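Local coordinates for protein chloramphenicol acetyltransferase (Bacteroides thetaiotaomicron, PDB 2I9D) that probably transfers an acetyl group from acetyl-CoA to a hydroxyl of the antibiotic chloramphenicol, at residues A[55-60]-A[112-117]. Numbering follows the deposited sequence.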
loop_
_atom_site.group_PDB
_atom_site.type_symbol
_atom_site.label_atom_id
_atom_site.label_comp_id
_atom_site.label_asym_id
_atom_site.label_seq_id
_atom_site.Cartn_x
_atom_site.Cartn_y
_atom_site.Cartn_z
ATOM N N HIS A 55 -11.968 -7.429 -20.648
ATOM C CA HIS A 55 -10.762 -8.195 -20.986
ATOM C C HIS A 55 -9.827 -8.390 -19.786
ATOM O O HIS A 55 -9.369 -9.490 -19.547
ATOM C CB HIS A 55 -10.003 -7.558 -22.157
ATOM C CG HIS A 55 -10.526 -7.943 -23.502
ATOM N ND1 HIS A 55 -9.828 -8.769 -24.367
ATOM C CD2 HIS A 55 -11.676 -7.611 -24.140
ATOM C CE1 HIS A 55 -10.528 -8.930 -25.477
ATOM N NE2 HIS A 55 -11.652 -8.240 -25.363
ATOM N N TYR A 56 -9.531 -7.330 -19.036
ATOM C CA TYR A 56 -8.693 -7.505 -17.847
ATOM C C TYR A 56 -9.435 -8.091 -16.652
ATOM O O TYR A 56 -8.829 -8.780 -15.833
ATOM C CB TYR A 56 -7.852 -6.263 -17.496
ATOM C CG TYR A 56 -8.568 -5.011 -17.031
ATOM C CD1 TYR A 56 -9.172 -4.934 -15.751
ATOM C CD2 TYR A 56 -8.572 -3.870 -17.828
ATOM C CE1 TYR A 56 -9.798 -3.748 -15.317
ATOM C CE2 TYR A 56 -9.191 -2.684 -17.402
ATOM C CZ TYR A 56 -9.786 -2.631 -16.155
ATOM O OH TYR A 56 -10.383 -1.461 -15.762
ATOM N N LEU A 57 -10.751 -7.874 -16.600
ATOM C CA LEU A 57 -11.571 -8.491 -15.567
ATOM C C LEU A 57 -11.515 -10.011 -15.721
ATOM O O LEU A 57 -11.338 -10.759 -14.734
ATOM C CB LEU A 57 -13.016 -7.967 -15.617
ATOM C CG LEU A 57 -13.881 -8.225 -14.373
ATOM C CD1 LEU A 57 -13.384 -7.343 -13.221
ATOM C CD2 LEU A 57 -15.392 -7.944 -14.629
ATOM N N TYR A 58 -11.644 -10.466 -16.962
ATOM C CA TYR A 58 -11.520 -11.884 -17.253
ATOM C C TYR A 58 -10.139 -12.438 -16.881
ATOM O O TYR A 58 -10.038 -13.493 -16.229
ATOM C CB TYR A 58 -11.811 -12.170 -18.734
ATOM C CG TYR A 58 -11.653 -13.629 -19.061
ATOM C CD1 TYR A 58 -12.566 -14.556 -18.583
ATOM C CD2 TYR A 58 -10.564 -14.092 -19.788
ATOM C CE1 TYR A 58 -12.434 -15.910 -18.848
ATOM C CE2 TYR A 58 -10.419 -15.460 -20.069
ATOM C CZ TYR A 58 -11.367 -16.358 -19.581
ATOM O OH TYR A 58 -11.266 -17.711 -19.836
ATOM N N ALA A 59 -9.092 -11.728 -17.315
ATOM C CA ALA A 59 -7.702 -12.124 -17.045
ATOM C C ALA A 59 -7.482 -12.361 -15.561
ATOM O O ALA A 59 -6.889 -13.370 -15.166
ATOM C CB ALA A 59 -6.728 -11.074 -17.572
ATOM N N VAL A 60 -7.972 -11.430 -14.742
ATOM C CA VAL A 60 -7.803 -11.509 -13.300
ATOM C C VAL A 60 -8.616 -12.685 -12.733
ATOM O O VAL A 60 -8.112 -13.457 -11.900
ATOM C CB VAL A 60 -8.187 -10.151 -12.616
ATOM C CG1 VAL A 60 -8.459 -10.330 -11.100
ATOM C CG2 VAL A 60 -7.124 -9.106 -12.857
ATOM N N ASP A 112 -15.366 -15.748 -24.802
ATOM C CA ASP A 112 -16.541 -15.244 -25.515
ATOM C C ASP A 112 -17.818 -15.418 -24.706
ATOM O O ASP A 112 -18.675 -14.536 -24.695
ATOM C CB ASP A 112 -16.704 -15.924 -26.879
ATOM C CG ASP A 112 -15.512 -15.710 -27.792
ATOM O OD1 ASP A 112 -14.725 -14.769 -27.553
ATOM O OD2 ASP A 112 -15.364 -16.485 -28.767
ATOM N N THR A 113 -17.935 -16.562 -24.045
ATOM C CA THR A 113 -19.067 -16.863 -23.172
ATOM C C THR A 113 -19.065 -15.921 -21.970
ATOM O O THR A 113 -20.104 -15.321 -21.647
ATOM C CB THR A 113 -19.025 -18.338 -22.678
ATOM O OG1 THR A 113 -19.054 -19.212 -23.800
ATOM C CG2 THR A 113 -20.208 -18.666 -21.769
ATOM N N PHE A 114 -17.906 -15.795 -21.318
ATOM C CA PHE A 114 -17.759 -14.854 -20.204
ATOM C C PHE A 114 -18.092 -13.436 -20.659
ATOM O O PHE A 114 -18.893 -12.754 -20.027
ATOM C CB PHE A 114 -16.353 -14.903 -19.569
ATOM C CG PHE A 114 -16.109 -13.794 -18.567
ATOM C CD1 PHE A 114 -16.448 -13.959 -17.218
ATOM C CD2 PHE A 114 -15.587 -12.569 -18.974
ATOM C CE1 PHE A 114 -16.247 -12.925 -16.292
ATOM C CE2 PHE A 114 -15.378 -11.544 -18.058
ATOM C CZ PHE A 114 -15.710 -11.715 -16.717
ATOM N N TYR A 115 -17.488 -13.021 -21.772
ATOM C CA TYR A 115 -17.666 -11.682 -22.299
ATOM C C TYR A 115 -19.139 -11.323 -22.503
ATOM O O TYR A 115 -19.600 -10.253 -22.061
ATOM C CB TYR A 115 -16.884 -11.451 -23.605
ATOM C CG TYR A 115 -16.998 -10.002 -24.010
ATOM C CD1 TYR A 115 -16.081 -9.058 -23.535
ATOM C CD2 TYR A 115 -18.082 -9.546 -24.794
ATOM C CE1 TYR A 115 -16.214 -7.718 -23.844
ATOM C CE2 TYR A 115 -18.220 -8.184 -25.119
ATOM C CZ TYR A 115 -17.274 -7.282 -24.635
ATOM O OH TYR A 115 -17.373 -5.938 -24.922
ATOM N N GLN A 116 -19.872 -12.208 -23.183
ATOM C CA GLN A 116 -21.244 -11.900 -23.578
ATOM C C GLN A 116 -22.198 -11.959 -22.380
ATOM O O GLN A 116 -23.106 -11.133 -22.289
ATOM C CB GLN A 116 -21.696 -12.706 -24.825
ATOM C CG GLN A 116 -22.412 -14.043 -24.598
ATOM C CD GLN A 116 -22.695 -14.805 -25.926
ATOM O OE1 GLN A 116 -22.923 -14.189 -26.990
ATOM N NE2 GLN A 116 -22.679 -16.148 -25.859
ATOM N N GLU A 117 -21.980 -12.893 -21.451
ATOM C CA GLU A 117 -22.738 -12.848 -20.189
ATOM C C GLU A 117 -22.432 -11.585 -19.379
ATOM O O GLU A 117 -23.353 -10.985 -18.828
ATOM C CB GLU A 117 -22.560 -14.103 -19.333
ATOM C CG GLU A 117 -23.883 -14.859 -19.065
ATOM C CD GLU A 117 -24.618 -14.398 -17.775
ATOM O OE1 GLU A 117 -24.580 -15.150 -16.757
ATOM O OE2 GLU A 117 -25.242 -13.298 -17.779
#
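Y58 and F114 meet where helix 52-66 faces helix 111-124, and their two rings make the tight part of the contact. CD1 of Y58 lies over one face of the F114 ring, displaced toward its rim and 3.6 Å from F114 CG. The ring centres stand 5.2 Å apart, with the planes inclined to each other at 47°. Y58 also presses its CB against the same ring, 3.7 Å from F114 CE2. In F114 the ring swings anti to the backbone N (chi1 171°), which points it at helix 52-66, where it meets this methylene. A flat, wholly apolar phenylalanine suits a place with hydrocarbon on its face and, more loosely, at its edge: L57 CD2 comes near the ring plane at 4.3 Å from F114 CZ.

In the alpha/beta fold of the chloramphenicol acetyltransferase family, helices pack on a mixed beta sheet; here helix 52-66 lies against that sheet and helix 111-124 packs on it in turn through F114, away from the predicted catalytic H197. L57 also touches M88 and L149 on strands of the sheet, so a branched aliphatic chain here can serve both sheet and ring. With an alanine in place of F114, the face beneath Y58 CD1 would be lost, probably opening a gap between the helices and giving the tyrosine ring more freedom to shift.

Tyrosine fits its position because the ring can pack while its OH reaches a polar partner, R62 NH1, by a hydrogen bond; F111 meets the ring edge-to-face. The far side of helix 111-124 is looser: D112 and Q116 are exposed, as suits their polar ends, and T113, only partly buried, hydrogen-bonds through OG1 to D110 OD2.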